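Local coordinates for flagellar hook-associated protein 2 (Helicobacter pylori, PDB 6IWY) that caps the distal tip of the growing flagellar filament, helping flagellin monomers to polymerise there and keeping them from leaking out of the central channel, at residues A[188-193]-A[209-214]; A[15-20]-A[32-37]. One frame throughout, in Å; residues are numbered along the deposited sequence.

Contact 1: residues A[188-193]-A[209-214]; sequences KAMEQA and ISIDTL
Ile211 sends its CG1 branch toward helix 179-196 with CG1 anti to the carbonyl carbon (chi1 -65°), and the end of that branch, CD1, makes the apolar contact between strand 209-214 and the helix. CD1 comes down between two successive helix residues, Met190 and Glu191. Met190 meets it at the very root of its side chain, CB to Ile211 CD1 3.8 Å. From there the rest of the methionine runs on extended, its CG likewise anti to the carbonyl carbon (chi1 -67°), and leads away from the strand, leaving CB as the atom that comes closest.

Glu191 supplies the other flank through its aliphatic portion, with CG 4.1 Å from Ile211 CD1. The two side chains slide past each other in opposite directions: the isoleucine reaches for the helix while the extended glutamate carries its carboxylate out to the strand backbone. There Glu191 OE2 lies 3.4 Å from Ile211 O, but both are acceptors, so nothing bonds them. The carbonyl instead takes a hydrogen bond from the NE2 of Gln187, one helical turn earlier. Asp212 turns its CB the other way, and its OD2 is engaged by Arg124 and Tyr126.

Around the contact, Ile211 also touches Leu194 of the same helix and Leu220 and Ile222 of strand 219-224, while Met190 reaches Ile169. The result is helix 179-196 packed against edge strand 209-214 of one antiparallel sheet while also meeting strand 164-173 of another.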
loop_
_atom_site.group_PDB
_atom_site.type_symbol
_atom_site.label_atom_id
_atom_site.label_comp_id
_atom_site.label_asym_id
_atom_site.label_seq_id
_atom_site.Cartn_x
_atom_site.Cartn_y
_atom_site.Cartn_z
ATOM N N LYS A 188 18.137 -6.769 7.731
ATOM C CA LYS A 188 18.675 -6.419 9.041
ATOM C C LYS A 188 19.338 -5.061 8.933
ATOM O O LYS A 188 19.099 -4.167 9.754
ATOM C CB LYS A 188 19.695 -7.458 9.546
ATOM N N ALA A 189 20.178 -4.899 7.918
ATOM C CA ALA A 189 20.937 -3.664 7.801
ATOM C C ALA A 189 19.954 -2.511 7.784
ATOM O O ALA A 189 20.132 -1.575 8.540
ATOM C CB ALA A 189 21.824 -3.655 6.574
ATOM N N MET A 190 18.911 -2.608 6.947
ATOM C CA MET A 190 17.922 -1.515 6.753
ATOM C C MET A 190 17.109 -1.271 8.007
ATOM O O MET A 190 16.829 -0.130 8.403
ATOM C CB MET A 190 16.945 -1.861 5.623
ATOM C CG MET A 190 17.576 -1.914 4.237
ATOM S SD MET A 190 16.396 -2.165 2.886
ATOM C CE MET A 190 17.498 -2.075 1.462
ATOM N N GLU A 191 16.730 -2.371 8.637
ATOM C CA GLU A 191 16.006 -2.303 9.889
ATOM C C GLU A 191 16.874 -1.669 10.964
ATOM O O GLU A 191 16.384 -0.856 11.725
ATOM C CB GLU A 191 15.500 -3.695 10.299
ATOM C CG GLU A 191 14.292 -4.162 9.482
ATOM C CD GLU A 191 13.658 -5.488 9.955
ATOM O OE1 GLU A 191 14.309 -6.233 10.711
ATOM O OE2 GLU A 191 12.502 -5.786 9.547
ATOM N N GLN A 192 18.156 -2.034 11.037
ATOM C CA GLN A 192 19.058 -1.475 12.060
ATOM C C GLN A 192 19.240 0.014 11.849
ATOM O O GLN A 192 19.261 0.776 12.790
ATOM C CB GLN A 192 20.419 -2.175 12.056
ATOM C CG GLN A 192 20.435 -3.497 12.804
ATOM C CD GLN A 192 21.834 -4.118 12.931
ATOM O OE1 GLN A 192 22.834 -3.409 13.044
ATOM N NE2 GLN A 192 21.900 -5.449 12.935
ATOM N N ALA A 193 19.340 0.427 10.602
ATOM C CA ALA A 193 19.540 1.829 10.299
ATOM C C ALA A 193 18.314 2.615 10.764
ATOM O O ALA A 193 18.418 3.599 11.503
ATOM C CB ALA A 193 19.787 2.036 8.804
ATOM N N ILE A 209 6.499 1.794 9.241
ATOM C CA ILE A 209 7.501 1.389 8.272
ATOM C C ILE A 209 7.947 -0.017 8.571
ATOM O O ILE A 209 8.350 -0.325 9.698
ATOM C CB ILE A 209 8.732 2.304 8.244
ATOM C CG1 ILE A 209 8.329 3.698 7.798
ATOM C CG2 ILE A 209 9.694 1.810 7.234
ATOM C CD1 ILE A 209 9.535 4.669 7.676
ATOM N N SER A 210 7.891 -0.863 7.557
ATOM C CA SER A 210 8.454 -2.184 7.678
ATOM C C SER A 210 9.136 -2.600 6.391
ATOM O O SER A 210 8.870 -2.056 5.315
ATOM C CB SER A 210 7.361 -3.183 8.041
ATOM O OG SER A 210 6.328 -3.101 7.093
ATOM N N ILE A 211 10.012 -3.584 6.538
ATOM C CA ILE A 211 10.732 -4.204 5.453
ATOM C C ILE A 211 10.589 -5.716 5.604
ATOM O O ILE A 211 11.255 -6.323 6.424
ATOM C CB ILE A 211 12.202 -3.829 5.540
ATOM C CG1 ILE A 211 12.380 -2.328 5.322
ATOM C CG2 ILE A 211 13.005 -4.550 4.492
ATOM C CD1 ILE A 211 13.247 -1.711 6.313
ATOM N N ASP A 212 9.713 -6.310 4.812
ATOM C CA ASP A 212 9.464 -7.752 4.823
ATOM C C ASP A 212 10.252 -8.474 3.726
ATOM O O ASP A 212 10.590 -7.888 2.706
ATOM C CB ASP A 212 7.973 -8.048 4.564
ATOM C CG ASP A 212 7.047 -7.591 5.691
ATOM O OD1 ASP A 212 7.512 -7.388 6.824
ATOM O OD2 ASP A 212 5.827 -7.443 5.422
ATOM N N THR A 213 10.508 -9.761 3.940
ATOM C CA THR A 213 10.979 -10.633 2.876
ATOM C C THR A 213 9.800 -11.408 2.286
ATOM O O THR A 213 8.826 -11.715 2.968
ATOM C CB THR A 213 12.030 -11.624 3.361
ATOM O OG1 THR A 213 11.388 -12.700 4.048
ATOM C CG2 THR A 213 13.019 -10.938 4.296
ATOM N N LEU A 214 9.930 -11.748 1.013
ATOM C CA LEU A 214 8.836 -12.321 0.251
ATOM C C LEU A 214 9.385 -13.215 -0.874
ATOM O O LEU A 214 10.594 -13.289 -1.071
ATOM C CB LEU A 214 7.956 -11.161 -0.220
ATOM C CG LEU A 214 7.389 -10.984 -1.621
ATOM C CD1 LEU A 214 6.132 -11.841 -1.944
ATOM C CD2 LEU A 214 7.071 -9.492 -1.700
#

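Contact 2: residues A[15-20]-A[32-37]; sequences DALSAS and VDVQNL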
loop_
_atom_site.group_PDB
_atom_site.type_symbol
_atom_site.label_atom_id
_atom_site.label_comp_id
_atom_site.label_asym_id
_atom_site.label_seq_id
_atom_site.Cartn_x
_atom_site.Cartn_y
_atom_site.Cartn_z
ATOM N N ASP A 15 -6.497 -36.161 11.327
ATOM C CA ASP A 15 -7.459 -35.183 10.800
ATOM C C ASP A 15 -6.805 -34.075 9.949
ATOM O O ASP A 15 -7.437 -33.060 9.664
ATOM C CB ASP A 15 -8.243 -34.544 11.959
ATOM C CG ASP A 15 -8.707 -35.572 13.008
ATOM O OD1 ASP A 15 -9.063 -36.703 12.618
ATOM O OD2 ASP A 15 -8.731 -35.253 14.225
ATOM N N ALA A 16 -5.563 -34.274 9.521
ATOM C CA ALA A 16 -4.766 -33.191 8.959
ATOM C C ALA A 16 -5.019 -32.941 7.468
ATOM O O ALA A 16 -4.755 -31.831 6.966
ATOM C CB ALA A 16 -3.290 -33.473 9.193
ATOM N N LEU A 17 -5.481 -33.969 6.751
ATOM C CA LEU A 17 -5.781 -33.824 5.332
ATOM C C LEU A 17 -6.730 -34.899 4.818
ATOM O O LEU A 17 -6.870 -35.970 5.419
ATOM C CB LEU A 17 -4.485 -33.830 4.515
ATOM C CG LEU A 17 -3.634 -35.101 4.557
ATOM C CD1 LEU A 17 -4.085 -36.126 3.492
ATOM C CD2 LEU A 17 -2.176 -34.730 4.364
ATOM N N SER A 18 -7.365 -34.598 3.688
ATOM C CA SER A 18 -8.263 -35.540 3.005
ATOM C C SER A 18 -7.848 -35.751 1.539
ATOM O O SER A 18 -7.817 -34.809 0.765
ATOM C CB SER A 18 -9.711 -35.035 3.075
ATOM O OG SER A 18 -9.820 -33.728 2.526
ATOM N N ALA A 19 -7.557 -36.995 1.170
ATOM C CA ALA A 19 -7.090 -37.327 -0.173
ATOM C C ALA A 19 -8.136 -38.076 -1.011
ATOM O O ALA A 19 -8.920 -38.856 -0.471
ATOM C CB ALA A 19 -5.799 -38.137 -0.082
ATOM N N SER A 20 -8.122 -37.841 -2.328
ATOM C CA SER A 20 -9.109 -38.407 -3.270
ATOM C C SER A 20 -8.514 -39.598 -3.988
ATOM O O SER A 20 -7.391 -39.520 -4.467
ATOM C CB SER A 20 -9.535 -37.366 -4.313
ATOM N N VAL A 32 2.823 -37.668 5.421
ATOM C CA VAL A 32 2.741 -36.212 5.244
ATOM C C VAL A 32 2.745 -35.399 6.545
ATOM O O VAL A 32 1.746 -35.304 7.254
ATOM C CB VAL A 32 1.539 -35.797 4.343
ATOM C CG1 VAL A 32 1.632 -34.325 3.976
ATOM C CG2 VAL A 32 1.510 -36.625 3.055
ATOM N N ASP A 33 3.911 -34.818 6.830
ATOM C CA ASP A 33 4.101 -33.867 7.905
ATOM C C ASP A 33 3.586 -32.548 7.367
ATOM O O ASP A 33 4.054 -32.099 6.328
ATOM C CB ASP A 33 5.590 -33.756 8.255
ATOM N N VAL A 34 2.605 -31.952 8.045
ATOM C CA VAL A 34 2.025 -30.672 7.622
ATOM C C VAL A 34 2.448 -29.576 8.579
ATOM O O VAL A 34 1.914 -29.477 9.675
ATOM C CB VAL A 34 0.503 -30.717 7.606
ATOM C CG1 VAL A 34 -0.050 -29.379 7.180
ATOM C CG2 VAL A 34 0.021 -31.807 6.681
ATOM N N GLN A 35 3.405 -28.753 8.168
ATOM C CA GLN A 35 3.959 -27.732 9.058
ATOM C C GLN A 35 3.109 -26.455 9.077
ATOM O O GLN A 35 2.850 -25.904 10.137
ATOM C CB GLN A 35 5.418 -27.416 8.682
ATOM C CG GLN A 35 6.483 -28.138 9.545
ATOM C CD GLN A 35 6.657 -29.613 9.201
ATOM O OE1 GLN A 35 5.949 -30.152 8.349
ATOM N NE2 GLN A 35 7.608 -30.275 9.873
ATOM N N ASN A 36 2.681 -25.985 7.905
ATOM C CA ASN A 36 1.814 -24.803 7.818
ATOM C C ASN A 36 0.677 -25.001 6.825
ATOM O O ASN A 36 0.770 -25.827 5.951
ATOM C CB ASN A 36 2.624 -23.553 7.464
ATOM C CG ASN A 36 3.629 -23.180 8.555
ATOM O OD1 ASN A 36 4.666 -23.844 8.720
ATOM N ND2 ASN A 36 3.325 -22.116 9.313
ATOM N N LEU A 37 -0.403 -24.259 7.007
ATOM C CA LEU A 37 -1.507 -24.218 6.076
ATOM C C LEU A 37 -1.486 -22.894 5.340
ATOM O O LEU A 37 -1.101 -21.864 5.897
ATOM C CB LEU A 37 -2.826 -24.299 6.824
ATOM C CG LEU A 37 -3.261 -25.623 7.439
ATOM C CD1 LEU A 37 -4.594 -25.438 8.182
ATOM C CD2 LEU A 37 -3.379 -26.666 6.321
#
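Leu17 and Val32 cross at about a right angle, the leucine's CD2 methyl meeting the flank of the valine. That methyl sits 3.8 Å from Val32 CG1 and 3.9 Å from Val32 CB, closest to the branch point and the CG1 arm. The leucine holds CG between its own backbone N and carbonyl carbon (chi1 63°), and CD2 is the branch it presents to strand 30-36. Val32 offers CG1, the arm anti to its backbone N.

Two residues along, Val34 points the same way and gives CG2 to a looser touch, 4.3 Å from Leu17 CD2. Ala16 closes that end with its CB 4.5 Å from Val34 CG2, so Val34 is met by two consecutive residues. Asp33, between the valines, directs its CB away. No hydrogen bond links the segments; side chains alone join them.

Each strand has its backbone partners elsewhere. Strand 17-19 pairs antiparallel with 393-395, whereas strand 30-36 runs between 368-371 and 405-407 in a second antiparallel sheet, with a classic beta bulge where Gln35 and Asn36 both face Ala369. Leu17 bridges the two sheets, also touching Ile393 and Leu395 on its own side and Ala405 and Ile407 on the other.

In the fold
The two contacts belong to separate parts of the chain, their centres 33 Å apart and their nearest atoms about 13 Å apart. They follow in series: contact 2 closes near the start of the chain, before contact 1 opens. The centre of contact 1 is about 16 Å from the centre of the chain, that of contact 2 about 33 Å, where strands from both ends of the construct come together. Both are largely buried and mainly apolar with no hydrogen bond across them, but one packs a helix on a sheet and the other joins two sheets. No ligand or active site links them; each belongs to its own region of this fragment of the cap protein.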